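Local coordinates for putative fimbrial associated sortase-like protein (Corynebacterium diphtheriae, PDB 5K9A), which probably acts as a class C (pilin-specific) sortase, a cysteine transpeptidase that cross-links pilin subunits into pili through an acyl-thioester intermediate, at residues Val123-Ser128 with Thr185-Thr190; Ile81-Ile86 with Asp146-Thr151; Asn5-Arg10 with Arg72-Val77; Phe44-Pro49 with Gly106-Ser111. All coordinates share one frame; numbering follows the deposited sequence.

Interaction 1 (Val123-Ser128 with Thr185-Thr190); sequences VITGHS and TLITCT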
# COMPACT_ATOMS: atom_id res chain seq x y z
N VAL A 123 18.73 13.22 0.85
CA VAL A 123 18.00 14.47 0.61
C VAL A 123 16.53 14.15 0.33
O VAL A 123 16.23 13.39 -0.59
CB VAL A 123 18.60 15.13 -0.59
CG1 VAL A 123 17.87 16.44 -0.86
CG2 VAL A 123 20.10 15.41 -0.33
N ILE A 124 15.65 14.66 1.16
CA ILE A 124 14.24 14.38 1.11
C ILE A 124 13.56 15.68 0.61
O ILE A 124 13.76 16.79 1.17
CB ILE A 124 13.70 14.07 2.53
CG1 ILE A 124 14.46 12.92 3.22
CG2 ILE A 124 12.22 13.82 2.48
CD1 ILE A 124 14.57 11.73 2.35
N THR A 125 12.80 15.53 -0.45
CA THR A 125 12.24 16.62 -1.24
C THR A 125 10.76 16.76 -1.05
O THR A 125 10.02 15.75 -1.09
CB THR A 125 12.45 16.26 -2.69
OG1 THR A 125 13.87 16.13 -2.90
CG2 THR A 125 11.91 17.29 -3.60
N GLY A 126 10.29 17.98 -0.82
CA GLY A 126 8.83 18.22 -0.82
C GLY A 126 8.48 19.54 -1.44
O GLY A 126 9.24 20.51 -1.39
N HIS A 127 7.31 19.60 -2.03
CA HIS A 127 6.78 20.86 -2.55
C HIS A 127 6.39 21.79 -1.42
O HIS A 127 6.06 21.41 -0.31
CB HIS A 127 5.48 20.64 -3.30
CG HIS A 127 5.62 20.16 -4.69
ND1 HIS A 127 6.41 20.79 -5.62
CD2 HIS A 127 4.95 19.18 -5.36
CE1 HIS A 127 6.31 20.17 -6.78
NE2 HIS A 127 5.41 19.20 -6.66
N SER A 128 6.43 23.04 -1.76
CA SER A 128 5.72 24.02 -1.00
C SER A 128 4.83 24.71 -2.05
O SER A 128 5.16 24.78 -3.24
CB SER A 128 6.66 25.00 -0.35
OG SER A 128 7.67 25.34 -1.26
N THR A 185 19.18 16.15 4.72
CA THR A 185 18.68 17.47 4.38
C THR A 185 17.27 17.36 3.83
O THR A 185 16.98 16.47 3.02
CB THR A 185 19.63 18.23 3.38
OG1 THR A 185 20.82 18.73 4.04
CG2 THR A 185 18.96 19.44 2.79
N LEU A 186 16.41 18.24 4.31
CA LEU A 186 15.10 18.49 3.74
C LEU A 186 15.12 19.68 2.83
O LEU A 186 15.51 20.77 3.25
CB LEU A 186 14.07 18.71 4.84
CG LEU A 186 14.17 17.73 6.04
CD1 LEU A 186 13.05 18.04 7.03
CD2 LEU A 186 14.10 16.30 5.62
N ILE A 187 14.63 19.52 1.61
CA ILE A 187 14.66 20.57 0.61
C ILE A 187 13.27 20.90 0.07
O ILE A 187 12.42 20.01 -0.21
CB ILE A 187 15.67 20.20 -0.49
CG1 ILE A 187 15.80 21.31 -1.50
CG2 ILE A 187 15.27 18.97 -1.28
CD1 ILE A 187 16.87 21.05 -2.55
N THR A 188 12.98 22.20 -0.05
CA THR A 188 11.80 22.64 -0.74
C THR A 188 12.14 23.90 -1.53
O THR A 188 13.26 24.41 -1.45
CB THR A 188 10.64 22.90 0.24
OG1 THR A 188 9.41 23.05 -0.51
CG2 THR A 188 10.86 24.14 1.09
N CYS A 189 11.21 24.40 -2.33
CA CYS A 189 11.46 25.61 -3.10
C CYS A 189 10.93 26.85 -2.41
O CYS A 189 10.00 26.79 -1.60
CB CYS A 189 10.87 25.57 -4.49
SG CYS A 189 11.46 24.22 -5.48
N THR A 190 11.55 27.97 -2.76
CA THR A 190 11.20 29.23 -2.16
C THR A 190 11.58 30.37 -3.10
O THR A 190 12.42 30.20 -3.98
CB THR A 190 11.95 29.31 -0.77
OG1 THR A 190 11.44 30.36 -0.02
CG2 THR A 190 13.45 29.56 -0.93
O HOH W 1 8.31 24.04 -4.07
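Val123 to Thr125 run beside Thr185 to Ile187 as neighbouring parallel strands, their axes 4.8 Å apart at the closest and inclined by 32°. The ladder shows how one residue of a parallel pair can serve two partners: Ile124 gives its N to Thr185 O (2.9 Å) and receives Ile187 N on its O (2.9 Å). Gly126 N then meets Ile187 O at 3.0 Å. Past this rung the strand bonding stops and side chains take over. Thr188 OG1 lies opposite its own backbone N (chi1 -167°), which turns it to the departing loop, where it donates to Gly126 O at 2.7 Å from a position tilted out of the carbonyl plane. In one of its two modelled conformers, Ser128 adds a further tie, OG to Cys189 O at 2.8 Å. A water accepts from Ser128 N and, weakly, from Cys189 N.

Packing differs on the two faces. On the face of Val123, Thr125 and Ile187, the Ile187 CG2 methyl meets Val123 CG1 at 3.7 Å and also touches Thr125 OG1, a buried hydroxyl with no polar partner in the model. On the other face Leu186 CD2 settles alongside Ile124 CB at 3.8 Å. Residues Thr185 to Cys189 spell the TLxTC signature of sortases. The pairing sets Cys189, the predicted acyl-thioester residue, near the loop carrying His127, the predicted proton donor/acceptor; Trp50 touches both side chains and Arg198 touches Cys189, an arrangement characteristic of the sortase active site.

Interaction 2 (Ile81-Ile86 with Asp146-Thr151); sequences ISIPTI and DPIYIT
Ser82 and Tyr149 form the hydrogen-bonded pair of an antiparallel ladder, with Ser82 N to Tyr149 O at 2.8 Å and Tyr149 N to Ser82 O at 2.9 Å. Ile81 and Ile150, next to it, form a non-hydrogen-bonded pair.

Beyond the ladder the polar links run through a water and side chains. Where the chain leaves the strand in a short 3-10 segment, a water bridges the widening gap, accepting from Thr85 N and donating to Pro147 O. Thr85 OG1 reaches Asp146 OD2 at 2.8 Å in a weak bond, and the same carboxylate oxygen also takes Lys143 N.

Apolar contacts divide between the faces. Ile81, with CG1 swung opposite its backbone N (chi1 -173°), lays CD1 against Ile148 CG2 at 3.6 Å and CG1 against Ile150 CD1 at 3.9 Å. Pro84 CG meets the edge of the Tyr149 ring at CE2 (3.9 Å), while the phenol OH bonds to Asp212 and Asn214 near the C-terminus. The general lesson is one of closure: strands 77-83 and 147-152, the first and last across the sheet, pair here, as expected of the closed sortase beta-barrel.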
# COMPACT_ATOMS: atom_id res chain seq x y z
N ILE A 81 8.49 10.21 7.74
CA ILE A 81 9.12 11.23 8.49
C ILE A 81 8.14 12.00 9.35
O ILE A 81 7.03 12.31 8.95
CB ILE A 81 9.88 12.14 7.53
CG1 ILE A 81 10.73 13.14 8.32
CG2 ILE A 81 8.92 12.89 6.62
CD1 ILE A 81 11.60 14.03 7.44
N SER A 82 8.59 12.35 10.54
CA SER A 82 7.83 13.15 11.45
C SER A 82 8.63 14.35 11.94
O SER A 82 9.77 14.19 12.38
CB SER A 82 7.40 12.25 12.62
OG SER A 82 6.75 13.06 13.56
N ILE A 83 8.05 15.55 11.86
CA ILE A 83 8.67 16.80 12.31
C ILE A 83 7.67 17.47 13.23
O ILE A 83 6.81 18.27 12.79
CB ILE A 83 9.00 17.72 11.13
CG1 ILE A 83 9.77 16.95 10.08
CG2 ILE A 83 9.83 18.89 11.57
CD1 ILE A 83 9.91 17.67 8.76
N PRO A 84 7.70 17.09 14.50
CA PRO A 84 6.55 17.49 15.32
C PRO A 84 6.45 18.97 15.57
O PRO A 84 5.35 19.45 15.74
CB PRO A 84 6.73 16.74 16.66
CG PRO A 84 8.12 16.12 16.61
CD PRO A 84 8.54 16.09 15.15
N THR A 85 7.52 19.73 15.47
CA THR A 85 7.36 21.14 15.71
C THR A 85 6.58 21.85 14.61
O THR A 85 6.14 22.91 14.85
CB THR A 85 8.69 21.89 15.88
OG1 THR A 85 9.51 21.68 14.71
CG2 THR A 85 9.39 21.39 17.16
N ILE A 86 6.44 21.30 13.42
CA ILE A 86 5.53 21.88 12.42
C ILE A 86 4.36 20.95 12.12
O ILE A 86 3.72 21.06 11.08
CB ILE A 86 6.28 22.25 11.14
CG1 ILE A 86 6.99 21.06 10.53
CG2 ILE A 86 7.29 23.36 11.49
CD1 ILE A 86 7.57 21.35 9.16
N ASP A 146 15.42 21.63 16.36
CA ASP A 146 14.19 20.82 16.22
C ASP A 146 14.49 19.37 15.84
O ASP A 146 15.36 19.13 15.02
CB ASP A 146 13.27 21.42 15.16
CG ASP A 146 12.54 22.72 15.65
OD1 ASP A 146 12.70 23.11 16.83
OD2 ASP A 146 11.78 23.33 14.84
N PRO A 147 13.72 18.40 16.41
CA PRO A 147 13.93 17.00 16.04
C PRO A 147 13.17 16.57 14.80
O PRO A 147 12.08 17.10 14.47
CB PRO A 147 13.44 16.25 17.26
CG PRO A 147 12.31 17.08 17.78
CD PRO A 147 12.74 18.52 17.52
N ILE A 148 13.75 15.59 14.12
CA ILE A 148 13.18 14.94 12.95
C ILE A 148 13.28 13.45 13.16
O ILE A 148 14.36 12.94 13.54
CB ILE A 148 13.96 15.33 11.69
CG1 ILE A 148 13.81 16.84 11.41
CG2 ILE A 148 13.54 14.50 10.48
CD1 ILE A 148 14.79 17.36 10.38
N TYR A 149 12.18 12.73 12.96
CA TYR A 149 12.19 11.29 13.15
C TYR A 149 11.94 10.60 11.81
O TYR A 149 10.94 10.89 11.14
CB TYR A 149 11.12 10.89 14.17
CG TYR A 149 11.29 11.56 15.51
CD1 TYR A 149 11.99 10.94 16.53
CD2 TYR A 149 10.76 12.80 15.75
CE1 TYR A 149 12.17 11.57 17.76
CE2 TYR A 149 10.90 13.41 16.98
CZ TYR A 149 11.64 12.80 17.97
OH TYR A 149 11.82 13.45 19.20
N ILE A 150 12.81 9.70 11.43
CA ILE A 150 12.63 8.89 10.25
C ILE A 150 12.31 7.48 10.74
O ILE A 150 13.02 6.91 11.58
CB ILE A 150 13.91 8.79 9.42
CG1 ILE A 150 14.42 10.15 8.92
CG2 ILE A 150 13.76 7.81 8.28
CD1 ILE A 150 13.68 10.68 7.73
N THR A 151 11.31 6.84 10.14
CA THR A 151 11.01 5.43 10.43
C THR A 151 11.21 4.66 9.14
O THR A 151 10.67 5.04 8.08
CB THR A 151 9.59 5.25 11.00
OG1 THR A 151 9.49 6.04 12.20
CG2 THR A 151 9.25 3.78 11.34
O HOH W 2 10.34 19.00 15.11

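Interaction 3 (Asn5-Arg10 with Arg72-Val77); sequences NARQAR and RAERPV
Arg10, on the N-terminal helix 2-18, reaches across to the Arg72 carbonyl in an example of helix-to-loop docking, where an arginine grips an irregular backbone. In the conformer described, one of two, NE donates to Arg72 O at 2.9 Å and NH1 adds a weak bond to the same oxygen at 3.3 Å. NE approaches from above the carbonyl plane of Arg72. An extended chain, with CG opposite the backbone N (chi1 -173°), carries the guanidinium this far, so that one of its faces lies over the peptide between Ala73 and Glu74; Glu74 N stands 3.9 Å above that plane, over its centre.

Glu74, also modelled in two conformers, is set between the two arginines of the helix without a salt bridge to either. Its OE1 lies 3.3 Å from Arg7 CD, whereas the gap between Arg7 NH1 and Glu74 OE1 is 4.2 Å and the flat groups stand nearly perpendicular. Arg10 NH2 and Glu74 OE2 are likewise 4.1 Å apart; any attraction is therefore probably diffuse.

Farther out, Asn69 steadies the loop, its OD1 accepting from Ala73 N and its O from Arg72 NH1. The helix itself meets the second subunit, where Asn5 OD1 accepts from Thr134 N of that neighbouring chain.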
# COMPACT_ATOMS: atom_id res chain seq x y z
N ASN A 5 -3.64 -4.19 -16.17
CA ASN A 5 -3.73 -5.56 -15.73
C ASN A 5 -2.49 -5.94 -14.98
O ASN A 5 -2.55 -6.50 -13.89
CB ASN A 5 -3.94 -6.52 -16.89
CG ASN A 5 -5.30 -6.37 -17.52
OD1 ASN A 5 -6.25 -5.89 -16.92
ND2 ASN A 5 -5.40 -6.79 -18.78
N ALA A 6 -1.35 -5.61 -15.56
CA ALA A 6 -0.10 -5.91 -14.91
C ALA A 6 -0.01 -5.17 -13.58
O ALA A 6 0.47 -5.76 -12.62
CB ALA A 6 1.07 -5.57 -15.80
N ARG A 7 -0.42 -3.92 -13.53
CA ARG A 7 -0.43 -3.17 -12.29
C ARG A 7 -1.30 -3.83 -11.18
O ARG A 7 -0.87 -3.92 -10.05
CB ARG A 7 -0.90 -1.74 -12.54
CG ARG A 7 -0.82 -0.83 -11.33
CD ARG A 7 -0.59 0.70 -11.62
NE ARG A 7 -1.47 1.18 -12.64
CZ ARG A 7 -1.12 1.48 -13.88
NH1 ARG A 7 0.13 1.41 -14.27
NH2 ARG A 7 -2.06 1.84 -14.73
N GLN A 8 -2.49 -4.28 -11.55
CA GLN A 8 -3.39 -4.98 -10.61
C GLN A 8 -2.81 -6.27 -10.12
O GLN A 8 -2.82 -6.48 -8.89
CB GLN A 8 -4.75 -5.14 -11.20
CG GLN A 8 -5.39 -3.78 -11.33
CD GLN A 8 -6.69 -3.85 -12.09
OE1 GLN A 8 -7.11 -4.91 -12.50
NE2 GLN A 8 -7.31 -2.70 -12.30
N ALA A 9 -2.24 -7.08 -11.01
CA ALA A 9 -1.58 -8.29 -10.65
C ALA A 9 -0.38 -8.07 -9.72
O ALA A 9 -0.14 -8.85 -8.76
CB ALA A 9 -1.11 -9.04 -11.88
N ARG A 10 0.39 -7.00 -9.95
CA ARG A 10 1.49 -6.70 -9.12
C ARG A 10 1.03 -6.24 -7.70
O ARG A 10 1.71 -6.52 -6.73
CB ARG A 10 2.38 -5.64 -9.79
CG ARG A 10 3.67 -5.40 -9.02
CD ARG A 10 4.65 -4.54 -9.83
NE ARG A 10 5.97 -4.53 -9.18
CZ ARG A 10 6.99 -3.73 -9.52
NH1 ARG A 10 8.12 -3.82 -8.84
NH2 ARG A 10 6.88 -2.84 -10.50
N ARG A 72 8.48 -5.92 -3.47
CA ARG A 72 8.45 -5.64 -4.92
C ARG A 72 7.21 -4.93 -5.42
O ARG A 72 6.59 -5.36 -6.42
CB ARG A 72 8.62 -6.94 -5.74
CG ARG A 72 9.88 -7.75 -5.45
CD ARG A 72 11.03 -6.79 -5.53
NE ARG A 72 12.35 -7.39 -5.65
CZ ARG A 72 13.45 -6.89 -5.06
NH1 ARG A 72 13.38 -5.76 -4.27
NH2 ARG A 72 14.59 -7.51 -5.29
N ALA A 73 6.78 -3.91 -4.72
CA ALA A 73 5.68 -3.12 -5.16
C ALA A 73 6.10 -2.01 -6.16
O ALA A 73 7.28 -1.65 -6.25
CB ALA A 73 5.02 -2.50 -3.95
N GLU A 74 5.09 -1.46 -6.85
CA GLU A 74 5.22 -0.24 -7.61
C GLU A 74 5.04 0.94 -6.64
O GLU A 74 4.07 1.01 -5.90
CB GLU A 74 4.13 -0.12 -8.68
CG GLU A 74 4.50 -0.71 -10.03
CD GLU A 74 3.28 -0.87 -10.95
OE1 GLU A 74 2.59 0.17 -11.15
OE2 GLU A 74 3.02 -2.01 -11.44
N ARG A 75 5.96 1.87 -6.63
CA ARG A 75 5.77 3.09 -5.80
C ARG A 75 5.45 2.84 -4.34
O ARG A 75 4.62 3.48 -3.76
CB ARG A 75 4.71 3.98 -6.44
CG ARG A 75 5.13 4.39 -7.86
CD ARG A 75 4.10 5.29 -8.57
NE ARG A 75 4.73 5.89 -9.77
CZ ARG A 75 5.33 7.10 -9.85
NH1 ARG A 75 5.40 7.95 -8.83
NH2 ARG A 75 5.85 7.48 -11.00
N PRO A 76 6.19 1.94 -3.71
CA PRO A 76 5.96 1.83 -2.29
C PRO A 76 6.46 3.07 -1.46
O PRO A 76 7.38 3.81 -1.89
CB PRO A 76 6.84 0.63 -1.90
CG PRO A 76 8.03 0.79 -2.80
CD PRO A 76 7.42 1.25 -4.14
N VAL A 77 5.88 3.23 -0.28
CA VAL A 77 6.41 4.08 0.74
C VAL A 77 7.73 3.44 1.17
O VAL A 77 7.72 2.24 1.48
CB VAL A 77 5.48 4.18 1.91
CG1 VAL A 77 6.11 5.01 3.02
CG2 VAL A 77 4.15 4.84 1.47

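Interaction 4 (Phe44-Pro49 with Gly106-Ser111); sequences FPILDP and GHLYGS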
# COMPACT_ATOMS: atom_id res chain seq x y z
N PHE A 44 27.88 9.92 -6.68
CA PHE A 44 26.91 10.26 -7.75
C PHE A 44 26.65 11.77 -7.80
O PHE A 44 26.68 12.43 -6.78
CB PHE A 44 25.59 9.48 -7.58
CG PHE A 44 25.63 8.07 -8.15
CD1 PHE A 44 26.85 7.33 -8.20
CD2 PHE A 44 24.47 7.47 -8.63
CE1 PHE A 44 26.90 6.03 -8.74
CE2 PHE A 44 24.51 6.16 -9.16
CZ PHE A 44 25.72 5.45 -9.22
N PRO A 45 26.44 12.32 -9.00
CA PRO A 45 26.06 13.71 -9.06
C PRO A 45 24.59 13.83 -8.62
O PRO A 45 23.80 12.84 -8.65
CB PRO A 45 26.27 14.08 -10.53
CG PRO A 45 26.03 12.79 -11.27
CD PRO A 45 26.30 11.65 -10.31
N ILE A 46 24.28 15.00 -8.14
CA ILE A 46 23.01 15.31 -7.51
C ILE A 46 22.42 16.46 -8.32
O ILE A 46 23.00 17.52 -8.38
CB ILE A 46 23.29 15.65 -6.02
CG1 ILE A 46 22.45 14.74 -5.17
CG2 ILE A 46 23.00 17.08 -5.64
CD1 ILE A 46 22.82 13.30 -5.39
N LEU A 47 21.30 16.21 -8.99
CA LEU A 47 20.63 17.23 -9.80
C LEU A 47 19.42 17.82 -9.05
O LEU A 47 18.77 17.13 -8.25
CB LEU A 47 20.14 16.60 -11.11
CG LEU A 47 21.20 15.85 -11.93
CD1 LEU A 47 20.56 15.14 -13.12
CD2 LEU A 47 22.34 16.78 -12.34
N ASP A 48 19.06 19.07 -9.38
CA ASP A 48 17.88 19.69 -8.79
C ASP A 48 16.64 18.94 -9.18
O ASP A 48 16.42 18.66 -10.34
CB ASP A 48 17.71 21.13 -9.23
CG ASP A 48 16.56 21.79 -8.51
OD1 ASP A 48 16.81 22.18 -7.36
OD2 ASP A 48 15.42 21.80 -9.06
N PRO A 49 15.79 18.62 -8.22
CA PRO A 49 14.66 17.79 -8.66
C PRO A 49 13.51 18.49 -9.37
O PRO A 49 12.67 17.80 -9.97
CB PRO A 49 14.14 17.19 -7.37
CG PRO A 49 14.65 18.06 -6.29
CD PRO A 49 15.93 18.69 -6.76
N GLY A 106 9.53 12.97 -1.78
CA GLY A 106 10.35 12.20 -2.64
C GLY A 106 11.78 12.15 -2.09
O GLY A 106 12.20 12.99 -1.28
N HIS A 107 12.48 11.12 -2.44
CA HIS A 107 13.86 10.94 -2.09
C HIS A 107 14.66 11.27 -3.32
O HIS A 107 14.38 10.80 -4.41
CB HIS A 107 14.11 9.51 -1.60
CG HIS A 107 15.56 9.18 -1.52
ND1 HIS A 107 16.23 8.61 -2.57
CD2 HIS A 107 16.50 9.54 -0.62
CE1 HIS A 107 17.51 8.54 -2.28
NE2 HIS A 107 17.70 9.06 -1.09
N LEU A 108 15.70 12.08 -3.16
CA LEU A 108 16.43 12.57 -4.30
C LEU A 108 17.44 11.49 -4.77
O LEU A 108 18.39 11.16 -4.04
CB LEU A 108 17.18 13.83 -3.91
CG LEU A 108 18.10 14.46 -4.99
CD1 LEU A 108 17.28 14.75 -6.22
CD2 LEU A 108 18.69 15.77 -4.53
N TYR A 109 17.20 10.95 -5.96
CA TYR A 109 18.06 9.95 -6.60
C TYR A 109 19.48 10.45 -6.74
O TYR A 109 19.70 11.56 -7.17
CB TYR A 109 17.52 9.54 -7.96
CG TYR A 109 18.43 8.53 -8.65
CD1 TYR A 109 18.54 7.23 -8.16
CD2 TYR A 109 19.19 8.89 -9.77
CE1 TYR A 109 19.38 6.30 -8.74
CE2 TYR A 109 20.03 7.96 -10.39
CZ TYR A 109 20.11 6.66 -9.85
OH TYR A 109 20.93 5.71 -10.39
N GLY A 110 20.43 9.64 -6.29
CA GLY A 110 21.84 10.05 -6.26
C GLY A 110 22.28 10.30 -4.82
O GLY A 110 23.43 10.23 -4.58
N SER A 111 21.37 10.62 -3.89
CA SER A 111 21.68 10.71 -2.48
C SER A 111 21.42 9.38 -1.79
O SER A 111 20.67 8.53 -2.27
CB SER A 111 20.88 11.83 -1.80
OG SER A 111 19.51 11.51 -1.57
O HOH W 3 20.15 13.84 -8.91
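Phe44 and the carbonyl of Pro45 lie against Gly110, whose backbone has a phi of 108° at the third position of a type II turn from Leu108 to Ser111. Phe44 CB lies 3.8 Å from Gly110 O, and Pro45 O faces the bare CA. The other unusual feature is that the two segments share no direct hydrogen bond; a single water spans them, accepting from Leu47 N at 2.6 Å and donating to Tyr109 O at 2.9 Å.

Side-chain packing supplies the rest. Leu108, its CG opposite the backbone N (chi1 176°), sends its branches to residues 46-49: CD2 meets Ile46 CG1 at 4.0 Å in an oblique crossing, while CD1 touches Leu47 O at 3.5 Å and the ring of Pro49. Tyr109 OH arrives in the plane of the Phe44 ring, at its CE2 edge (3.8 Å), and two further tyrosines, Tyr61 and Tyr64, meet the Tyr109 ring edge-to-face. The turn is braced from within, since Leu108 O accepts both Ser111 N and Ser111 OG, the latter on a lone pair at 2.7 Å; Ser111 OG in turn accepts Val123 N.

Asp48, Pro49 and Trp50 form the Asp-Pro-aromatic motif of the lid. Asp48 makes a salt bridge with Arg198, and the Pro49 side chain is about 7 Å from that of Cys189, as expected of the lid that covers the active site in class C sortases.

In the fold
Interactions 1, 2 and 4 gather on one mixed sheet, whereas interaction 3 lies at the periphery, about 20 Å from the centre of the chain. Along the sequence interaction 3 closes before interactions 1 and 2 open; interaction 2 crosses interaction 1, and interaction 4 crosses both 2 and 3. Interactions 1 and 4 have centres about 12 Å apart and are joined through neighbouring strands 105-107 and 123-125, bringing the lid loop to the predicted catalytic pair. Leu186 packs on Ile81, Ile83 and Ile148, linking interaction 1 to interaction 2 across the interior. The sortase core thus carries its site between a lid and a closed sheet, with the N-terminal helix outside.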